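Local atomic coordinates of inactive dihydropteroate synthase 2 (Mycobacterium tuberculosis, PDB entry 2VP8), a protein that probably lacks dihydropteroate synthase activity and a role in folate metabolism, binding the pterin pyrophosphate substrate very weakly although it can bind the inhibitor dapsone. Residues Arg103-Pro106 and Phe107-Leu111. Sequence-based numbering, arbitrary orientation.
Sequences RLVP and FIEWL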
# COMPACT_ATOMS: atom_id res chain seq x y z
N ARG B 103 5.15 -17.54 -33.36
CA ARG B 103 4.21 -16.64 -32.71
C ARG B 103 4.92 -15.50 -31.98
O ARG B 103 4.47 -14.36 -32.04
CB ARG B 103 3.26 -17.39 -31.76
CG ARG B 103 2.07 -18.04 -32.48
CD ARG B 103 0.79 -18.03 -31.64
NE ARG B 103 0.58 -19.27 -30.89
CZ ARG B 103 -0.07 -20.34 -31.36
NH1 ARG B 103 -0.57 -20.34 -32.59
NH2 ARG B 103 -0.20 -21.42 -30.60
N LEU B 104 6.02 -15.80 -31.30
CA LEU B 104 6.74 -14.78 -30.52
C LEU B 104 7.69 -13.92 -31.34
O LEU B 104 7.80 -12.72 -31.10
CB LEU B 104 7.53 -15.42 -29.36
CG LEU B 104 6.79 -16.03 -28.17
CD1 LEU B 104 7.79 -16.66 -27.23
CD2 LEU B 104 5.96 -14.99 -27.43
N VAL B 105 8.38 -14.55 -32.30
CA VAL B 105 9.44 -13.89 -33.06
C VAL B 105 8.96 -12.65 -33.84
O VAL B 105 9.51 -11.57 -33.65
CB VAL B 105 10.26 -14.90 -33.93
CG1 VAL B 105 11.11 -14.18 -34.99
CG2 VAL B 105 11.15 -15.74 -33.05
N PRO B 106 7.92 -12.80 -34.69
CA PRO B 106 7.48 -11.61 -35.43
C PRO B 106 7.02 -10.50 -34.48
O PRO B 106 7.21 -9.32 -34.77
CB PRO B 106 6.30 -12.13 -36.25
CG PRO B 106 6.51 -13.59 -36.34
CD PRO B 106 7.12 -13.98 -35.04
N PHE B 107 6.43 -10.89 -33.35
CA PHE B 107 5.93 -9.93 -32.39
C PHE B 107 7.06 -9.18 -31.68
O PHE B 107 6.99 -7.95 -31.53
CB PHE B 107 5.01 -10.62 -31.38
CG PHE B 107 4.29 -9.66 -30.48
CD1 PHE B 107 3.42 -8.71 -31.01
CD2 PHE B 107 4.48 -9.69 -29.12
CE1 PHE B 107 2.76 -7.81 -30.19
CE2 PHE B 107 3.82 -8.81 -28.28
CZ PHE B 107 2.96 -7.87 -28.82
N ILE B 108 8.08 -9.91 -31.24
CA ILE B 108 9.28 -9.29 -30.68
C ILE B 108 9.97 -8.44 -31.74
O ILE B 108 10.35 -7.30 -31.48
CB ILE B 108 10.27 -10.33 -30.11
CG1 ILE B 108 9.70 -10.95 -28.82
CG2 ILE B 108 11.62 -9.69 -29.81
CD1 ILE B 108 10.13 -12.39 -28.58
N GLU B 109 10.09 -8.99 -32.95
CA GLU B 109 10.64 -8.25 -34.09
C GLU B 109 9.92 -6.93 -34.29
O GLU B 109 10.57 -5.90 -34.44
CB GLU B 109 10.59 -9.08 -35.37
CG GLU B 109 11.76 -10.03 -35.54
CD GLU B 109 11.77 -10.74 -36.89
OE1 GLU B 109 10.80 -10.59 -37.67
OE2 GLU B 109 12.75 -11.45 -37.16
N TRP B 110 8.59 -6.97 -34.29
CA TRP B 110 7.78 -5.77 -34.44
C TRP B 110 7.99 -4.82 -33.27
O TRP B 110 8.13 -3.61 -33.47
CB TRP B 110 6.28 -6.09 -34.57
CG TRP B 110 5.46 -4.83 -34.49
CD1 TRP B 110 5.20 -3.96 -35.52
CD2 TRP B 110 4.86 -4.25 -33.32
NE1 TRP B 110 4.45 -2.91 -35.07
CE2 TRP B 110 4.23 -3.06 -33.73
CE3 TRP B 110 4.78 -4.64 -31.98
CZ2 TRP B 110 3.53 -2.23 -32.83
CZ3 TRP B 110 4.08 -3.82 -31.09
CH2 TRP B 110 3.47 -2.63 -31.52
N LEU B 111 8.01 -5.37 -32.06
CA LEU B 111 8.11 -4.58 -30.84
C LEU B 111 9.42 -3.80 -30.84
O LEU B 111 9.43 -2.60 -30.58
CB LEU B 111 7.96 -5.49 -29.61
CG LEU B 111 8.06 -5.10 -28.12
CD1 LEU B 111 7.91 -3.62 -27.81
CD2 LEU B 111 7.06 -5.90 -27.33
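Leu104 O, Val105 O and Pro106 O each take an amide N-H from the residue four further on, three successive bonds that carry helix 98-114 through its proline. Ile108 N reaches Leu104 O at 2.8 Å, nearly in line with the C=O, and Glu109 N meets Val105 O at 2.7 Å, almost straight. The third is more bent: Trp110 N lies 2.8 Å from Pro106 O, but is tilted 30° out of the carbonyl plane. Leu111 N continues the series, bonding to Phe107 O at 2.8 Å. Pro106 has no N-H to give, and the helix is kinked here; the proline ring sits on the exposed side. The turn belongs to one of the outer helices of a TIM barrel, the fold of the pterin-binding family, between strands 81-85 and 119-123. Its inward face is apolar: Leu104, Phe107 and Leu111 rest on Val84, while Ile108 packs against Ala133 and Ala136 of helix 127-136. On the helix itself, Leu104 CB touches Ile108 CD1 at 4.1 Å, and that methyl also lies close to Leu104 O. Glu109 is placed by its first torsion, which sets CG anti to the carbonyl carbon (chi1 -84°) and turns the side chain back toward the preceding turn. There the Glu109 side chain crosses that of Val105 at a slant, and Glu109 OE2 lies 3.9 Å from Val105 CG1, an oxygen against a methyl. Phe107 and Trp110 swing the other way, toward helix 65-76, where the indole meets the ring of His72 with the planes at about 70°.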